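Local coordinates for protein haloacid dehalogenase-like hydrolase (Salmonella enterica subsp. enterica serovar Typhi, PDB 4EZE) that probably hydrolyses O-phosphoserine to serine and phosphate with magnesium as cofactor, the last step of serine biosynthesis, as a SerB-type phosphatase of the HAD superfamily, at residues S24-I29 / E77-E82; I100-L105 / I297-N302. One frame throughout, in Å; residues are numbered along the deposited sequence.

Contact 1. Residues S24-I29 / E77-E82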
loop_
_atom_site.group_PDB
_atom_site.type_symbol
_atom_site.label_atom_id
_atom_site.label_comp_id
_atom_site.label_asym_id
_atom_site.label_seq_id
_atom_site.Cartn_x
_atom_site.Cartn_y
_atom_site.Cartn_z
ATOM N N SER A 24 10.989 22.318 5.857
ATOM C CA SER A 24 10.246 21.098 5.642
ATOM C C SER A 24 8.828 21.485 5.293
ATOM O O SER A 24 8.393 22.607 5.580
ATOM C CB SER A 24 10.279 20.208 6.879
ATOM O OG SER A 24 11.478 19.456 6.921
ATOM N N ILE A 25 8.132 20.557 4.642
ATOM C CA ILE A 25 6.762 20.751 4.214
ATOM C C ILE A 25 5.908 19.579 4.681
ATOM O O ILE A 25 6.325 18.420 4.619
ATOM C CB ILE A 25 6.692 20.849 2.687
ATOM C CG1 ILE A 25 7.319 22.177 2.251
ATOM C CG2 ILE A 25 5.248 20.741 2.215
ATOM C CD1 ILE A 25 7.965 22.160 0.881
ATOM N N ILE A 26 4.727 19.900 5.184
ATOM C CA ILE A 26 3.765 18.912 5.615
ATOM C C ILE A 26 2.452 19.291 4.975
ATOM O O ILE A 26 2.052 20.460 5.042
ATOM C CB ILE A 26 3.534 18.977 7.132
ATOM C CG1 ILE A 26 4.831 18.672 7.879
ATOM C CG2 ILE A 26 2.423 18.018 7.524
ATOM C CD1 ILE A 26 4.695 18.684 9.382
ATOM N N TYR A 27 1.803 18.321 4.336
ATOM C CA TYR A 27 0.453 18.545 3.801
ATOM C C TYR A 27 -0.564 17.916 4.730
ATOM O O TYR A 27 -0.354 16.807 5.217
ATOM C CB TYR A 27 0.288 17.868 2.437
ATOM C CG TYR A 27 1.319 18.234 1.392
ATOM C CD1 TYR A 27 1.187 19.396 0.639
ATOM C CD2 TYR A 27 2.402 17.393 1.129
ATOM C CE1 TYR A 27 2.114 19.727 -0.342
ATOM C CE2 TYR A 27 3.330 17.715 0.152
ATOM C CZ TYR A 27 3.184 18.889 -0.577
ATOM O OH TYR A 27 4.088 19.214 -1.561
ATOM N N PHE A 28 -1.680 18.592 4.944
ATOM C CA PHE A 28 -2.720 18.065 5.789
ATOM C C PHE A 28 -3.982 17.924 4.982
ATOM O O PHE A 28 -4.385 18.863 4.319
ATOM C CB PHE A 28 -3.030 19.038 6.915
ATOM C CG PHE A 28 -1.916 19.198 7.882
ATOM C CD1 PHE A 28 -1.801 18.347 8.957
ATOM C CD2 PHE A 28 -0.989 20.210 7.719
ATOM C CE1 PHE A 28 -0.763 18.495 9.853
ATOM C CE2 PHE A 28 0.046 20.363 8.608
ATOM C CZ PHE A 28 0.170 19.496 9.664
ATOM N N ILE A 29 -4.631 16.769 5.069
ATOM C CA ILE A 29 -5.891 16.575 4.368
ATOM C C ILE A 29 -6.970 16.157 5.340
ATOM O O ILE A 29 -6.848 15.136 6.029
ATOM C CB ILE A 29 -5.793 15.459 3.310
ATOM C CG1 ILE A 29 -4.619 15.713 2.356
ATOM C CG2 ILE A 29 -7.110 15.340 2.568
ATOM C CD1 ILE A 29 -3.295 15.151 2.847
ATOM N N GLU A 77 14.342 21.549 11.571
ATOM C CA GLU A 77 14.733 21.168 12.917
ATOM C C GLU A 77 13.517 20.707 13.673
ATOM O O GLU A 77 13.591 19.805 14.486
ATOM C CB GLU A 77 15.361 22.336 13.660
ATOM C CG GLU A 77 16.464 23.027 12.900
ATOM C CD GLU A 77 15.980 24.286 12.241
ATOM O OE1 GLU A 77 16.032 25.342 12.896
ATOM O OE2 GLU A 77 15.548 24.220 11.077
ATOM N N CYS A 78 12.391 21.336 13.396
ATOM C CA CYS A 78 11.162 21.024 14.084
ATOM C C CYS A 78 10.761 19.577 13.901
ATOM O O CYS A 78 10.243 18.968 14.819
ATOM C CB CYS A 78 10.045 21.922 13.593
ATOM S SG CYS A 78 10.351 23.656 13.920
ATOM N N LEU A 79 10.985 19.003 12.734
ATOM C CA LEU A 79 10.533 17.647 12.575
ATOM C C LEU A 79 11.464 16.764 13.349
ATOM O O LEU A 79 12.607 16.579 12.981
ATOM C CB LEU A 79 10.579 17.242 11.109
ATOM C CG LEU A 79 9.669 17.996 10.156
ATOM C CD1 LEU A 79 9.564 17.239 8.850
ATOM C CD2 LEU A 79 8.304 18.166 10.783
ATOM N N THR A 80 10.932 16.178 14.405
ATOM C CA THR A 80 11.684 15.321 15.292
ATOM C C THR A 80 10.792 14.152 15.620
ATOM O O THR A 80 9.590 14.220 15.430
ATOM C CB THR A 80 12.095 16.049 16.579
ATOM O OG1 THR A 80 11.042 15.976 17.538
ATOM C CG2 THR A 80 12.380 17.489 16.293
ATOM N N PRO A 81 11.377 13.083 16.121
ATOM C CA PRO A 81 10.621 11.874 16.386
ATOM C C PRO A 81 9.508 12.151 17.362
ATOM O O PRO A 81 8.427 11.613 17.198
ATOM C CB PRO A 81 11.666 10.977 17.010
ATOM C CG PRO A 81 12.923 11.365 16.307
ATOM C CD PRO A 81 12.773 12.772 15.808
ATOM N N GLU A 82 9.775 12.981 18.355
ATOM C CA GLU A 82 8.738 13.388 19.275
ATOM C C GLU A 82 7.683 14.189 18.540
ATOM O O GLU A 82 6.509 14.083 18.847
ATOM C CB GLU A 82 9.299 14.184 20.449
ATOM C CG GLU A 82 8.225 14.747 21.375
ATOM C CD GLU A 82 7.310 13.677 21.946
ATOM O OE1 GLU A 82 7.809 12.595 22.308
ATOM O OE2 GLU A 82 6.090 13.923 22.040
#
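Van der Waals packing carries this contact, centred on the side chain of Leu-79, which meets Ser-24 and Ile-26 of strand 23-29. The two branches of the leucine are divided between them. Leu-79 CD1 lies against the serine side chain, 3.5 Å from Ser-24 OG and almost as close to Ser-24 CB, while Leu-79 CD2 reaches Ile-26 CD1 at 3.9 Å. The CB of Leu-79 already points at the strand, and with CG anti to the carbonyl carbon (chi1 -64°) the branch point comes down beside Ser-24. On the other side Ile-26 is extended (chi2 -179°), bringing its terminal methyl forward; the leucine and isoleucine run antiparallel, meeting side by side at their methyl ends. The CB atoms of Ser-24 and Ile-26 both face the incoming leucine, whereas that of Ile-25, between them, points away, as the alternation of a strand requires. Phe-83 and Leu-87 of helix 81-93 also pack on Ile-26.

Polar interactions lie beside the contact. Ser-24 OG meets the leucine as a van der Waals neighbour, and no hydrogen bond links the two segments, whose nearest CA atoms, those of Ser-24 and Leu-79, are 7.7 Å apart. Strand 23-29 is instead held within its sheet, where Ser-24 and Ile-26 bond through their backbones to Leu-74 and Leu-72. Just past Leu-79, Thr-80 is the N-cap of helix 81-93, its OG1 hydrogen-bonded to Phe-83 N.

Strands 67-75 and 97-100 flank strand 23-29, so the chain from one to the other through helix 81-93 is a split beta-alpha-beta crossover, and Leu-79 packs on the intervening strand where that crossover begins. The order of elements and strands is that of a ferredoxin-like beta-alpha-beta-beta-alpha-beta fold, the topology also found in ACT domains.

Contact 2. Residues I100-L105 / I297-N302; sequences IKPQPL and IHHQIN
The closest CA atoms across the contact, those of Ile-100 and His-299, are 7.6 Å apart, and no direct hydrogen bond joins the segments. A water spans the gap: it accepts from Ile-100 N at 2.9 Å and is hydrogen-bonded to His-299 ND1 at 2.7 Å. The imidazole also presents its edge to the same residue, His-299 CE1 lying 3.3 Å from Ile-100 O with the oxygen in the ring plane; the water bond would favour this ring orientation, with the carbonyl oxygen a close neighbour at the edge. His-299 NE2, the other ring nitrogen, is 4.2 Å from Pro-102 CG, which approaches obliquely. Thr-283 of the neighbouring strand touches both His-299 and Pro-102.

Beyond the histidine, the amide of Gln-300 is held at both ends. Gln-300 NE2 donates to Ile-297 O at 3.1 Å, and Gln-300 OE1 accepts from Asn-302 ND2 at 2.8 Å, a nearly straight bond (176°) lying in the carbonyl plane.

Strand 299-301 is an outermost strand of the parallel sheet of the Rossmann-like HAD core, and Ile-100 ends an outermost strand of the antiparallel N-terminal sheet; the contact joins the edges of the two sheets, partly through a bridging water, at the interface of the N-terminal domain and the HAD core.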
loop_
_atom_site.group_PDB
_atom_site.type_symbol
_atom_site.label_atom_id
_atom_site.label_comp_id
_atom_site.label_asym_id
_atom_site.label_seq_id
_atom_site.Cartn_x
_atom_site.Cartn_y
_atom_site.Cartn_z
ATOM N N ILE A 100 4.527 14.271 5.393
ATOM C CA ILE A 100 5.737 15.053 5.463
ATOM C C ILE A 100 6.439 14.855 4.140
ATOM O O ILE A 100 6.878 13.762 3.817
ATOM C CB ILE A 100 6.634 14.607 6.613
ATOM C CG1 ILE A 100 6.004 15.021 7.947
ATOM C CG2 ILE A 100 8.011 15.237 6.479
ATOM C CD1 ILE A 100 6.604 14.265 9.114
ATOM N N LYS A 101 6.509 15.918 3.352
ATOM C CA LYS A 101 7.099 15.821 2.027
ATOM C C LYS A 101 8.515 15.251 2.078
ATOM O O LYS A 101 9.387 15.765 2.762
ATOM C CB LYS A 101 7.085 17.177 1.349
ATOM C CG LYS A 101 7.667 17.181 -0.052
ATOM C CD LYS A 101 7.463 18.550 -0.691
ATOM C CE LYS A 101 8.146 18.672 -2.040
ATOM N NZ LYS A 101 7.665 19.889 -2.754
ATOM N N PRO A 102 8.739 14.149 1.361
ATOM C CA PRO A 102 10.072 13.598 1.335
ATOM C C PRO A 102 11.056 14.536 0.609
ATOM O O PRO A 102 10.656 15.281 -0.272
ATOM C CB PRO A 102 9.890 12.291 0.550
ATOM C CG PRO A 102 8.424 12.016 0.544
ATOM C CD PRO A 102 7.783 13.363 0.568
ATOM N N GLN A 103 12.325 14.497 0.992
ATOM C CA GLN A 103 13.368 15.262 0.318
ATOM C C GLN A 103 14.617 14.403 0.240
ATOM O O GLN A 103 15.179 14.003 1.244
ATOM C CB GLN A 103 13.635 16.592 1.030
ATOM C CG GLN A 103 12.850 17.756 0.443
ATOM C CD GLN A 103 12.320 18.711 1.503
ATOM O OE1 GLN A 103 12.890 18.823 2.591
ATOM N NE2 GLN A 103 11.218 19.402 1.190
ATOM N N PRO A 104 15.024 14.071 -0.979
ATOM C CA PRO A 104 14.340 14.599 -2.137
ATOM C C PRO A 104 12.998 13.875 -2.395
ATOM O O PRO A 104 12.749 12.803 -1.838
ATOM C CB PRO A 104 15.329 14.301 -3.264
ATOM C CG PRO A 104 16.093 13.092 -2.798
ATOM C CD PRO A 104 15.907 12.944 -1.314
ATOM N N LEU A 105 12.152 14.460 -3.239
ATOM C CA LEU A 105 10.909 13.835 -3.647
ATOM C C LEU A 105 11.233 12.704 -4.607
ATOM O O LEU A 105 12.116 12.837 -5.432
ATOM C CB LEU A 105 10.008 14.857 -4.335
ATOM C CG LEU A 105 8.545 14.443 -4.483
ATOM C CD1 LEU A 105 7.834 14.468 -3.136
ATOM C CD2 LEU A 105 7.827 15.344 -5.471
ATOM N N ILE A 297 5.969 2.286 10.140
ATOM C CA ILE A 297 5.911 3.082 8.910
ATOM C C ILE A 297 5.130 4.369 9.073
ATOM O O ILE A 297 3.940 4.351 9.365
ATOM C CB ILE A 297 5.335 2.292 7.730
ATOM C CG1 ILE A 297 6.037 0.929 7.614
ATOM C CG2 ILE A 297 5.437 3.132 6.465
ATOM C CD1 ILE A 297 7.459 0.973 7.074
ATOM N N HIS A 298 5.812 5.481 8.825
ATOM C CA HIS A 298 5.354 6.803 9.222
ATOM C C HIS A 298 4.650 7.610 8.140
ATOM O O HIS A 298 3.987 8.620 8.434
ATOM C CB HIS A 298 6.537 7.570 9.803
ATOM C CG HIS A 298 7.117 6.917 11.013
ATOM N ND1 HIS A 298 8.144 7.472 11.744
ATOM C CD2 HIS A 298 6.788 5.761 11.639
ATOM C CE1 HIS A 298 8.440 6.674 12.754
ATOM N NE2 HIS A 298 7.633 5.629 12.712
ATOM N N HIS A 299 4.771 7.164 6.895
ATOM C CA HIS A 299 3.867 7.659 5.845
ATOM C C HIS A 299 2.624 6.764 5.868
ATOM O O HIS A 299 2.745 5.545 5.784
ATOM C CB HIS A 299 4.527 7.547 4.479
ATOM C CG HIS A 299 5.672 8.489 4.271
ATOM N ND1 HIS A 299 5.551 9.855 4.442
ATOM C CD2 HIS A 299 6.939 8.275 3.835
ATOM C CE1 HIS A 299 6.700 10.438 4.139
ATOM N NE2 HIS A 299 7.562 9.503 3.773
ATOM N N GLN A 300 1.436 7.352 5.983
ATOM C CA GLN A 300 0.229 6.543 6.090
ATOM C C GLN A 300 -0.944 7.176 5.391
ATOM O O GLN A 300 -1.099 8.413 5.343
ATOM C CB GLN A 300 -0.169 6.333 7.565
ATOM C CG GLN A 300 0.911 5.720 8.463
ATOM C CD GLN A 300 0.507 5.729 9.931
ATOM O OE1 GLN A 300 -0.627 6.077 10.260
ATOM N NE2 GLN A 300 1.441 5.371 10.822
ATOM N N ILE A 301 -1.807 6.320 4.875
ATOM C CA ILE A 301 -3.120 6.794 4.527
ATOM C C ILE A 301 -4.138 6.077 5.393
ATOM O O ILE A 301 -4.264 4.850 5.338
ATOM C CB ILE A 301 -3.421 6.585 3.040
ATOM C CG1 ILE A 301 -2.402 7.349 2.207
ATOM C CG2 ILE A 301 -4.814 7.110 2.717
ATOM C CD1 ILE A 301 -2.393 6.935 0.744
ATOM N N ASN A 302 -4.877 6.848 6.179
ATOM C CA ASN A 302 -5.806 6.263 7.127
ATOM C C ASN A 302 -7.242 6.628 6.879
ATOM O O ASN A 302 -8.116 5.850 7.221
ATOM C CB ASN A 302 -5.426 6.657 8.568
ATOM C CG ASN A 302 -4.080 6.108 8.956
ATOM O OD1 ASN A 302 -3.796 4.967 8.633
ATOM N ND2 ASN A 302 -3.232 6.916 9.628
HETATM O O HOH W 1 4.190 11.472 6.124
#

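The two contacts, with centres about 10 Å apart, follow one another along the chain and meet at Ile-100 and Lys-101. Leu-79 CD1 of contact 1 packs 3.5 Å from Ile-100 CG2 of contact 2, and Ile-26 CG1 lies 3.8 Å from Ile-100 CG1. A probable backbone hydrogen bond, Lys-101 N to Ile-25 O at 2.8 Å, adds a sheet connection. Contact 1 is internal to the N-terminal domain, whereas contact 2 carries the end of its sheet onto the HAD core. Both lie away from the active site, where Asp-114, the predicted nucleophile, binds a sodium ion with Asp-116 and Asp-270.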